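PDB 5UBA: pseudouridylate synthase RPUSD4, mitochondrial from Homo sapiens, which isomerises uridine to pseudouridine in mitochondrial RNAs, including 16S ribosomal RNA, a modification needed to assemble a functional mitochondrial ribosome. Local coordinates for residues Asp95-Met98 / Ala99-Val102; Gln103-Arg107 / Thr108-Val112; Lys198-Leu201 / Arg202-Ser206; Phe279-Ser282 / Leu283-Arg287. All coordinates share one frame; numbering follows the deposited sequence.

Interaction 1. Residues Asp95-Met98 / Ala99-Val102; sequences DKDM and AHQV
Ala99 N, His100 N, Gln101 N and Val102 N each bond back four residues, to the carbonyl oxygens of Asp95, Lys96, Asp97 and Met98, and so join 95-98 and 99-102 as the first turns of helix 96-107. Asp95, just ahead of the helix, turns its carboxylate back over the opening turn: in the conformer described, OD2 accepts from Met98 N (3.2 Å) and, weakly, from Asp97 N. On the outer side Lys96 runs obliquely across His100, its chain bent at the far end so that NZ comes 3.2 Å from His100 NE2, while Lys96 O lies over one ring face, toward the rim. Asp97 OD1 does not touch His100 ND1; a water spans them, donating to Asp97 OD1 (2.7 Å) and lying in the ring plane 2.8 Å from His100 ND1, which helps to fix the turn of the imidazole. One residue on, Met98 sets CG opposite its backbone N (chi1 -179°) and then folds twice, bringing its methyl CE to 3.4 Å from Gln101 OE1. The extended Gln101 crosses this thioether obliquely and gives its NE2 to Leu262 O, a bond to a neighbouring loop. Val102 CG2 meets Met98 SD at 4.2 Å. Met98, Ala99 and Val102 pack against His77, Cys79, Asn35 and Leu262, while Asp97 and His100 are exposed. This is an aspartate N-cap opening an amphipathic surface helix of the RluA-type pseudouridine synthase domain.

Interaction 2. Residues Gln103-Arg107 / Thr108-Val112; sequences QELFR and TRQVV
Thr108, the first residue past helix 96-107, meets Glu104 one turn back: its N bonds to Glu104 O (3.0 Å), and its OG1 lies 2.8 Å from the same oxygen. OG1 stands between backbone N and carbonyl carbon (chi1 61°), within 2.8 Å of Gln110 OE1 as well. The methyl CG2 lies over one face of the Arg107 guanidinium, 3.3 Å from Arg107 NH2. That guanidinium grips Glu104 side-on, with NE to OE1 and NH2 to OE2. Both bonds are nearly straight and lie in the guanidinium plane, but they reach the carboxylate tilted about 30° from its own plane. Farther along, Val111 CG2 sits over the centre of the Phe106 ring, 4.1 Å from the centroid and 7° off the normal, a CH-pi contact; it also touches Leu105 CB at 3.8 Å. Arg109, with positive phi, turns the chain in a Schellman motif: Gln110 N bonds to Leu105 O and Arg109 N to Phe106 O. Outside, His80 stacks on Phe106, and Leu257 of strand 252-259 touches both Phe106 and Val111. With an alanine here in place of Thr108, Gln110 OE1 and Glu104 O would probably lose the hydroxyl they both approach, and the guanidinium face its methyl cover. The two-nitrogen salt bridge fixes the guanidinium's orientation and so gives the Thr108 methyl a flat surface, while Val111 over Phe106 ties the exit loop to the helix.

Interaction 3. Residues Lys198-Leu201 / Arg202-Ser206; sequences KHQL and RVHLS
Val203 N, His204 N and Leu205 N bond back to His199 O, Gln200 O and Leu201 O, building the first turns of helix 200-209 from 198-201 and 202-206; His199 occupies the N-cap position with positive phi. The His199 ring and the Arg202 guanidinium lie side by side, pointing the same way with their planes 46° apart. Arg202 NH1 stands over one ring face, toward the rim and 3.5 Å from His199 NE2, while Lys198 CE covers the opposite face. Arg202 reaches there through a turn about CG-CD (chi3 71°). Its NH2 is held by a salt bridge to Asp216, and His199 ND1 bonds to the hydroxyl of Tyr219, whose ring meets the imidazole at a steep angle. On another flank, His204 CB packs 3.2 Å from Gln200 O. The buried Gln200 and His204 share Thr175 OG1 as a partner; Gln200 OE1 bonds to Thr195 OG1 and His204 NE2 to Ile132 O. Leu201 and Leu205 turn to Leu191 of strand 186-193. Lys198 NZ forms a salt bridge with Asp83, the probable catalytic aspartate, as in relatives, whose side chain comes about 3 Å from that of His199 at their nearest atoms. His199, flanked by Lys198 and Arg202, thus touches Asp83, and its imidazole and the arginine guanidinium are held in place by Tyr219 and Asp216 next to the probable active site.

Interaction 4. Residues Phe279-Ser282 / Leu283-Arg287; sequences FVHS and LHRLR
Phe279 and Leu283, one helical turn apart, cross obliquely: the leucine comes to the edge of the phenyl ring, close to its plane, with CG 4.0 Å from Phe279 CD1. Phe279 swings its ring toward that meeting by setting CG opposite its backbone N (chi1 -168°). Both side chains press on Ile118 and Leu188, of strands 112-120 and 186-193. A second pair lies differently. In the His281 conformer described, His281 and Arg285 run alongside each other, ring and guanidinium planes 29° apart, and Arg285 CG sits over the imidazole face, 3.9 Å from its centroid, in a CH-pi contact. The arginine chain, bent at chi2 and chi3, sends NE to Lys237 O. Ser282 OG bonds to His251 NE2 and Phe278 O, which satisfies this buried hydroxyl. An alanine in place of Leu283 is likely to open a gap at the edge of Phe279 and against Ile118. Beneath, Leu283 N, His284 N, Arg285 N and Leu286 N bond to the oxygens of Phe279, Val280, His281 and Ser282. Helix 277-285 is thus an amphipathic helix packed on the mixed beta-sheet, ended by a Schellman motif at Arg287.

From the N terminus, interaction 1 opens helix 96-107 and interaction 2 ends it and turns the chain into strand 112-120; their centres are about 12 Å apart. Interaction 3 begins helix 200-209 after strand 186-193, and interaction 4 lies on helix 277-285 near the C terminus. All four are local and follow in series, so none nests within or crosses another, and none closes a long loop. The mixed sheet links the later three: strand 252-259 backs interaction 2, while strands 112-120 and 186-193 touch both interactions 3 and 4. Interactions 1 and 4, with centres about 38 Å apart, lie on opposite sides of the chain's centre.

Interaction 1. Residues Asp95-Met98 / Ala99-Val102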
loop_
_atom_site.group_PDB
_atom_site.type_symbol
_atom_site.label_atom_id
_atom_site.label_comp_id
_atom_site.label_asym_id
_atom_site.label_seq_id
_atom_site.Cartn_x
_atom_site.Cartn_y
_atom_site.Cartn_z
ATOM N N ASP A 95 14.329 19.567 -4.522
ATOM C CA ASP A 95 15.681 19.497 -5.097
ATOM C C ASP A 95 15.967 18.066 -5.578
ATOM O O ASP A 95 15.676 17.110 -4.869
ATOM C CB ASP A 95 16.679 19.929 -4.007
ATOM C CG ASP A 95 18.117 19.985 -4.491
ATOM O OD1 ASP A 95 18.509 20.989 -5.113
ATOM O OD2 ASP A 95 18.858 19.028 -4.214
ATOM N N LYS A 96 16.536 17.907 -6.769
ATOM C CA LYS A 96 16.845 16.580 -7.314
ATOM C C LYS A 96 17.817 15.791 -6.435
ATOM O O LYS A 96 17.688 14.566 -6.320
ATOM C CB LYS A 96 17.456 16.710 -8.715
ATOM C CG LYS A 96 17.536 15.403 -9.481
ATOM C CD LYS A 96 17.659 15.622 -10.992
ATOM C CE LYS A 96 16.956 14.516 -11.762
ATOM N NZ LYS A 96 17.469 13.170 -11.383
ATOM N N ASP A 97 18.798 16.477 -5.865
ATOM C CA ASP A 97 19.777 15.801 -5.020
ATOM C C ASP A 97 19.144 15.328 -3.727
ATOM O O ASP A 97 19.477 14.240 -3.247
ATOM C CB ASP A 97 20.998 16.682 -4.744
ATOM C CG ASP A 97 21.832 16.916 -5.982
ATOM O OD1 ASP A 97 21.916 16.033 -6.863
ATOM O OD2 ASP A 97 22.413 18.004 -6.073
ATOM N N MET A 98 18.202 16.102 -3.195
ATOM C CA MET A 98 17.453 15.645 -2.010
ATOM C C MET A 98 16.559 14.451 -2.346
ATOM O O MET A 98 16.464 13.496 -1.549
ATOM C CB MET A 98 16.624 16.788 -1.413
ATOM C CG MET A 98 15.832 16.414 -0.165
ATOM S SD MET A 98 16.856 15.722 1.158
ATOM C CE MET A 98 17.993 17.067 1.503
ATOM N N ALA A 99 15.919 14.474 -3.526
ATOM C CA ALA A 99 15.172 13.312 -4.005
ATOM C C ALA A 99 16.064 12.085 -4.035
ATOM O O ALA A 99 15.660 11.030 -3.569
ATOM C CB ALA A 99 14.568 13.541 -5.383
ATOM N N HIS A 100 17.284 12.238 -4.561
ATOM C CA HIS A 100 18.221 11.115 -4.591
ATOM C C HIS A 100 18.592 10.654 -3.185
ATOM O O HIS A 100 18.687 9.446 -2.950
ATOM C CB HIS A 100 19.496 11.470 -5.369
ATOM C CG HIS A 100 19.284 11.553 -6.842
ATOM N ND1 HIS A 100 20.202 12.136 -7.691
ATOM C CD2 HIS A 100 18.256 11.141 -7.621
ATOM C CE1 HIS A 100 19.748 12.070 -8.929
ATOM N NE2 HIS A 100 18.570 11.473 -8.915
ATOM N N GLN A 101 18.773 11.605 -2.279
ATOM C CA GLN A 101 19.093 11.279 -0.877
ATOM C C GLN A 101 17.977 10.444 -0.232
ATOM O O GLN A 101 18.218 9.395 0.397
ATOM C CB GLN A 101 19.339 12.553 -0.095
ATOM C CG GLN A 101 19.909 12.336 1.287
ATOM C CD GLN A 101 20.134 13.639 2.026
ATOM O OE1 GLN A 101 20.455 14.666 1.418
ATOM N NE2 GLN A 101 19.973 13.607 3.335
ATOM N N VAL A 102 16.742 10.866 -0.452
ATOM C CA VAL A 102 15.598 10.136 0.093
ATOM C C VAL A 102 15.436 8.762 -0.555
ATOM O O VAL A 102 15.148 7.791 0.152
ATOM C CB VAL A 102 14.297 10.965 -0.003
ATOM C CG1 VAL A 102 13.118 10.175 0.568
ATOM C CG2 VAL A 102 14.464 12.243 0.798
HETATM O O HOH W 1 22.246 13.449 -6.332
#

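Interaction 2. Residues Gln103-Arg107 / Thr108-Val112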
loop_
_atom_site.group_PDB
_atom_site.type_symbol
_atom_site.label_atom_id
_atom_site.label_comp_id
_atom_site.label_asym_id
_atom_site.label_seq_id
_atom_site.Cartn_x
_atom_site.Cartn_y
_atom_site.Cartn_z
ATOM N N GLN A 103 15.602 8.675 -1.872
ATOM C CA GLN A 103 15.588 7.406 -2.596
ATOM C C GLN A 103 16.622 6.450 -1.978
ATOM O O GLN A 103 16.320 5.273 -1.786
ATOM C CB GLN A 103 15.876 7.623 -4.087
ATOM C CG GLN A 103 14.754 8.299 -4.868
ATOM C CD GLN A 103 15.235 8.943 -6.161
ATOM O OE1 GLN A 103 16.223 8.500 -6.746
ATOM N NE2 GLN A 103 14.534 9.984 -6.615
ATOM N N GLU A 104 17.797 6.990 -1.647
ATOM C CA GLU A 104 18.867 6.169 -1.044
ATOM C C GLU A 104 18.487 5.695 0.363
ATOM O O GLU A 104 18.812 4.564 0.725
ATOM C CB GLU A 104 20.186 6.943 -1.062
ATOM C CG GLU A 104 21.426 6.228 -0.531
ATOM C CD GLU A 104 21.868 5.039 -1.348
ATOM O OE1 GLU A 104 21.297 4.706 -2.419
ATOM O OE2 GLU A 104 22.848 4.393 -0.882
ATOM N N LEU A 105 17.797 6.526 1.142
ATOM C CA LEU A 105 17.262 6.085 2.429
ATOM C C LEU A 105 16.323 4.896 2.266
ATOM O O LEU A 105 16.377 3.941 3.073
ATOM C CB LEU A 105 16.567 7.225 3.171
ATOM C CG LEU A 105 17.414 8.419 3.622
ATOM C CD1 LEU A 105 16.583 9.523 4.232
ATOM C CD2 LEU A 105 18.503 7.960 4.589
ATOM N N PHE A 106 15.458 4.924 1.250
ATOM C CA PHE A 106 14.593 3.784 0.993
ATOM C C PHE A 106 15.382 2.557 0.545
ATOM O O PHE A 106 15.129 1.462 1.017
ATOM C CB PHE A 106 13.506 4.095 -0.059
ATOM C CG PHE A 106 12.326 4.867 0.470
ATOM C CD1 PHE A 106 11.217 4.208 0.967
ATOM C CD2 PHE A 106 12.313 6.236 0.442
ATOM C CE1 PHE A 106 10.119 4.920 1.427
ATOM C CE2 PHE A 106 11.230 6.956 0.915
ATOM C CZ PHE A 106 10.126 6.286 1.416
ATOM N N ARG A 107 16.307 2.746 -0.409
ATOM C CA ARG A 107 17.111 1.627 -0.946
ATOM C C ARG A 107 17.852 0.887 0.158
ATOM O O ARG A 107 17.986 -0.341 0.120
ATOM C CB ARG A 107 18.154 2.137 -1.957
ATOM C CG ARG A 107 18.819 1.030 -2.770
ATOM C CD ARG A 107 20.043 1.530 -3.541
ATOM N NE ARG A 107 21.157 1.938 -2.688
ATOM C CZ ARG A 107 22.039 1.120 -2.112
ATOM N NH1 ARG A 107 21.973 -0.203 -2.273
ATOM N NH2 ARG A 107 22.999 1.637 -1.358
ATOM N N THR A 108 18.375 1.653 1.101
ATOM C CA THR A 108 19.187 1.103 2.202
ATOM C C THR A 108 18.360 0.765 3.453
ATOM O O THR A 108 18.918 0.572 4.538
ATOM C CB THR A 108 20.338 2.061 2.573
ATOM O OG1 THR A 108 19.839 3.331 3.024
ATOM C CG2 THR A 108 21.300 2.248 1.367
ATOM N N ARG A 109 17.027 0.766 3.324
ATOM C CA ARG A 109 16.130 0.304 4.404
ATOM C C ARG A 109 16.213 1.098 5.703
ATOM O O ARG A 109 16.069 0.551 6.811
ATOM C CB ARG A 109 16.299 -1.195 4.637
ATOM C CG ARG A 109 16.098 -1.999 3.378
ATOM C CD ARG A 109 16.168 -3.487 3.636
ATOM N NE ARG A 109 16.340 -4.221 2.382
ATOM C CZ ARG A 109 16.513 -5.537 2.288
ATOM N NH1 ARG A 109 16.501 -6.312 3.373
ATOM N NH2 ARG A 109 16.661 -6.089 1.085
ATOM N N GLN A 110 16.445 2.405 5.574
ATOM C CA GLN A 110 16.556 3.291 6.697
ATOM C C GLN A 110 15.224 3.954 7.013
ATOM O O GLN A 110 15.164 4.680 7.988
ATOM C CB GLN A 110 17.633 4.361 6.462
ATOM C CG GLN A 110 19.063 3.799 6.375
ATOM C CD GLN A 110 20.084 4.905 6.124
ATOM O OE1 GLN A 110 20.720 4.971 5.066
ATOM N NE2 GLN A 110 20.176 5.811 7.057
ATOM N N VAL A 111 14.189 3.718 6.199
ATOM C CA VAL A 111 12.874 4.338 6.428
ATOM C C VAL A 111 11.889 3.306 6.951
ATOM O O VAL A 111 11.728 2.224 6.328
ATOM C CB VAL A 111 12.283 4.893 5.108
ATOM C CG1 VAL A 111 10.936 5.547 5.330
ATOM C CG2 VAL A 111 13.237 5.886 4.485
ATOM N N VAL A 112 11.203 3.644 8.041
ATOM C CA VAL A 112 10.180 2.755 8.582
ATOM C C VAL A 112 8.911 3.053 7.776
ATOM O O VAL A 112 8.449 4.195 7.779
ATOM C CB VAL A 112 9.906 3.029 10.064
ATOM C CG1 VAL A 112 8.733 2.181 10.553
ATOM C CG2 VAL A 112 11.151 2.774 10.904
#

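Interaction 3. Residues Lys198-Leu201 / Arg202-Ser206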
loop_
_atom_site.group_PDB
_atom_site.type_symbol
_atom_site.label_atom_id
_atom_site.label_comp_id
_atom_site.label_asym_id
_atom_site.label_seq_id
_atom_site.Cartn_x
_atom_site.Cartn_y
_atom_site.Cartn_z
ATOM N N LYS A 198 7.586 -5.620 -5.410
ATOM C CA LYS A 198 6.281 -5.345 -6.010
ATOM C C LYS A 198 5.181 -6.259 -5.460
ATOM O O LYS A 198 5.319 -7.497 -5.451
ATOM C CB LYS A 198 6.407 -5.533 -7.526
ATOM C CG LYS A 198 5.119 -5.371 -8.326
ATOM C CD LYS A 198 4.575 -3.967 -8.236
ATOM C CE LYS A 198 3.611 -3.693 -9.380
ATOM N NZ LYS A 198 3.255 -2.256 -9.359
ATOM N N HIS A 199 4.112 -5.639 -4.964
ATOM C CA HIS A 199 2.947 -6.338 -4.415
ATOM C C HIS A 199 3.240 -7.237 -3.217
ATOM O O HIS A 199 2.436 -8.090 -2.877
ATOM C CB HIS A 199 2.191 -7.117 -5.493
ATOM C CG HIS A 199 1.515 -6.244 -6.488
ATOM N ND1 HIS A 199 0.896 -6.750 -7.607
ATOM C CD2 HIS A 199 1.365 -4.902 -6.542
ATOM C CE1 HIS A 199 0.376 -5.751 -8.297
ATOM N NE2 HIS A 199 0.648 -4.619 -7.675
ATOM N N GLN A 200 4.356 -7.009 -2.522
ATOM C CA GLN A 200 4.725 -7.950 -1.475
ATOM C C GLN A 200 3.699 -8.035 -0.360
ATOM O O GLN A 200 3.456 -9.108 0.130
ATOM C CB GLN A 200 6.136 -7.718 -0.929
ATOM C CG GLN A 200 6.364 -6.609 0.055
ATOM C CD GLN A 200 7.737 -6.760 0.698
ATOM O OE1 GLN A 200 8.734 -6.547 0.018
ATOM N NE2 GLN A 200 7.801 -7.135 1.982
ATOM N N LEU A 201 3.105 -6.926 0.055
ATOM C CA LEU A 201 2.102 -6.981 1.140
ATOM C C LEU A 201 0.889 -7.807 0.750
ATOM O O LEU A 201 0.382 -8.621 1.551
ATOM C CB LEU A 201 1.652 -5.584 1.597
ATOM C CG LEU A 201 2.766 -4.669 2.108
ATOM C CD1 LEU A 201 2.190 -3.338 2.535
ATOM C CD2 LEU A 201 3.552 -5.320 3.227
ATOM N N ARG A 202 0.412 -7.576 -0.464
ATOM C CA ARG A 202 -0.743 -8.302 -0.971
ATOM C C ARG A 202 -0.478 -9.778 -1.125
ATOM O O ARG A 202 -1.319 -10.601 -0.759
ATOM C CB ARG A 202 -1.216 -7.677 -2.283
ATOM C CG ARG A 202 -1.750 -6.275 -2.100
ATOM C CD ARG A 202 -1.833 -5.547 -3.418
ATOM N NE ARG A 202 -2.887 -6.084 -4.254
ATOM C CZ ARG A 202 -3.171 -5.643 -5.475
ATOM N NH1 ARG A 202 -2.470 -4.641 -5.996
ATOM N NH2 ARG A 202 -4.157 -6.197 -6.174
ATOM N N VAL A 203 0.677 -10.116 -1.670
ATOM C CA VAL A 203 1.042 -11.525 -1.929
ATOM C C VAL A 203 1.344 -12.228 -0.610
ATOM O O VAL A 203 0.847 -13.333 -0.358
ATOM C CB VAL A 203 2.192 -11.607 -2.938
ATOM C CG1 VAL A 203 2.731 -13.036 -3.105
ATOM C CG2 VAL A 203 1.732 -11.047 -4.280
ATOM N N HIS A 204 2.091 -11.595 0.274
ATOM C CA HIS A 204 2.352 -12.223 1.567
ATOM C C HIS A 204 1.076 -12.450 2.375
ATOM O O HIS A 204 0.897 -13.501 2.988
ATOM C CB HIS A 204 3.350 -11.402 2.358
ATOM C CG HIS A 204 4.769 -11.679 1.995
ATOM N ND1 HIS A 204 5.807 -10.936 2.498
ATOM C CD2 HIS A 204 5.326 -12.664 1.251
ATOM C CE1 HIS A 204 6.954 -11.451 2.075
ATOM N NE2 HIS A 204 6.691 -12.495 1.310
ATOM N N LEU A 205 0.161 -11.483 2.393
ATOM C CA LEU A 205 -1.095 -11.671 3.133
ATOM C C LEU A 205 -1.983 -12.755 2.509
ATOM O O LEU A 205 -2.531 -13.604 3.222
ATOM C CB LEU A 205 -1.877 -10.354 3.210
ATOM C CG LEU A 205 -1.464 -9.399 4.307
ATOM C CD1 LEU A 205 -2.086 -8.029 4.090
ATOM C CD2 LEU A 205 -1.832 -9.920 5.686
ATOM N N SER A 206 -2.145 -12.721 1.187
ATOM C CA SER A 206 -3.065 -13.645 0.511
ATOM C C SER A 206 -2.504 -15.055 0.506
ATOM O O SER A 206 -3.180 -15.975 0.960
ATOM C CB SER A 206 -3.366 -13.202 -0.908
ATOM O OG SER A 206 -4.313 -14.111 -1.436
#

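Interaction 4. Residues Phe279-Ser282 / Leu283-Arg287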
loop_
_atom_site.group_PDB
_atom_site.type_symbol
_atom_site.label_atom_id
_atom_site.label_comp_id
_atom_site.label_asym_id
_atom_site.label_seq_id
_atom_site.Cartn_x
_atom_site.Cartn_y
_atom_site.Cartn_z
ATOM N N PHE A 279 -12.352 3.657 3.743
ATOM C CA PHE A 279 -11.694 2.689 4.608
ATOM C C PHE A 279 -12.279 2.809 6.006
ATOM O O PHE A 279 -12.586 1.796 6.633
ATOM C CB PHE A 279 -10.163 2.975 4.529
ATOM C CG PHE A 279 -9.239 1.908 5.120
ATOM C CD1 PHE A 279 -9.379 1.398 6.422
ATOM C CD2 PHE A 279 -8.137 1.503 4.377
ATOM C CE1 PHE A 279 -8.463 0.474 6.929
ATOM C CE2 PHE A 279 -7.217 0.595 4.895
ATOM C CZ PHE A 279 -7.381 0.093 6.157
ATOM N N VAL A 280 -12.431 4.039 6.495
ATOM C CA VAL A 280 -13.101 4.295 7.778
ATOM C C VAL A 280 -14.498 3.653 7.800
ATOM O O VAL A 280 -14.885 3.028 8.808
ATOM C CB VAL A 280 -13.205 5.789 8.074
ATOM C CG1 VAL A 280 -14.021 6.033 9.336
ATOM C CG2 VAL A 280 -11.812 6.395 8.244
ATOM N N HIS A 281 -15.230 3.802 6.701
ATOM C CA HIS A 281 -16.586 3.247 6.582
ATOM C C HIS A 281 -16.559 1.732 6.679
ATOM O O HIS A 281 -17.305 1.149 7.469
ATOM C CB HIS A 281 -17.232 3.683 5.270
ATOM C CG HIS A 281 -18.645 3.215 5.108
ATOM N ND1 HIS A 281 -19.694 3.761 5.814
ATOM C CD2 HIS A 281 -19.177 2.262 4.313
ATOM C CE1 HIS A 281 -20.814 3.152 5.465
ATOM N NE2 HIS A 281 -20.531 2.245 4.552
ATOM N N SER A 282 -15.688 1.093 5.904
ATOM C CA SER A 282 -15.549 -0.377 5.944
ATOM C C SER A 282 -15.167 -0.871 7.361
ATOM O O SER A 282 -15.698 -1.868 7.838
ATOM C CB SER A 282 -14.513 -0.848 4.940
ATOM O OG SER A 282 -14.946 -0.611 3.615
ATOM N N LEU A 283 -14.259 -0.167 8.035
ATOM C CA LEU A 283 -13.880 -0.532 9.411
ATOM C C LEU A 283 -15.099 -0.565 10.323
ATOM O O LEU A 283 -15.302 -1.525 11.082
ATOM C CB LEU A 283 -12.857 0.423 10.014
ATOM C CG LEU A 283 -11.407 0.247 9.617
ATOM C CD1 LEU A 283 -10.562 1.353 10.245
ATOM C CD2 LEU A 283 -10.852 -1.112 9.994
ATOM N N HIS A 284 -15.898 0.497 10.247
ATOM C CA HIS A 284 -17.084 0.605 11.076
ATOM C C HIS A 284 -18.075 -0.496 10.738
ATOM O O HIS A 284 -18.641 -1.142 11.653
ATOM C CB HIS A 284 -17.774 1.947 10.850
ATOM C CG HIS A 284 -19.018 2.104 11.663
ATOM N ND1 HIS A 284 -20.281 2.001 11.116
ATOM C CD2 HIS A 284 -19.193 2.297 12.990
ATOM C CE1 HIS A 284 -21.180 2.162 12.071
ATOM N NE2 HIS A 284 -20.547 2.336 13.217
ATOM N N ARG A 285 -18.305 -0.731 9.452
ATOM C CA ARG A 285 -19.275 -1.748 9.026
ATOM C C ARG A 285 -18.861 -3.143 9.456
ATOM O O ARG A 285 -19.710 -3.982 9.797
ATOM C CB ARG A 285 -19.490 -1.730 7.507
ATOM C CG ARG A 285 -20.128 -0.469 6.939
ATOM C CD ARG A 285 -21.373 -0.057 7.660
ATOM N NE ARG A 285 -22.322 -1.158 7.785
ATOM C CZ ARG A 285 -23.440 -1.084 8.511
ATOM N NH1 ARG A 285 -24.250 -2.135 8.584
ATOM N NH2 ARG A 285 -23.742 0.033 9.169
ATOM N N LEU A 286 -17.556 -3.410 9.428
ATOM C CA LEU A 286 -17.025 -4.714 9.765
ATOM C C LEU A 286 -16.817 -4.899 11.274
ATOM O O LEU A 286 -16.400 -5.970 11.690
ATOM C CB LEU A 286 -15.704 -4.956 9.020
ATOM C CG LEU A 286 -15.883 -5.126 7.522
ATOM C CD1 LEU A 286 -14.527 -5.064 6.836
ATOM C CD2 LEU A 286 -16.596 -6.408 7.161
ATOM N N ARG A 287 -17.123 -3.881 12.066
ATOM C CA ARG A 287 -17.039 -3.899 13.539
ATOM C C ARG A 287 -15.631 -4.008 14.054
ATOM O O ARG A 287 -15.382 -4.595 15.102
ATOM C CB ARG A 287 -17.945 -4.969 14.134
ATOM C CG ARG A 287 -19.356 -4.856 13.578
ATOM C CD ARG A 287 -20.222 -5.990 14.031
ATOM N NE ARG A 287 -21.535 -5.894 13.387
ATOM C CZ ARG A 287 -22.552 -6.724 13.616
ATOM N NH1 ARG A 287 -23.694 -6.556 12.956
ATOM N NH2 ARG A 287 -22.421 -7.742 14.481
#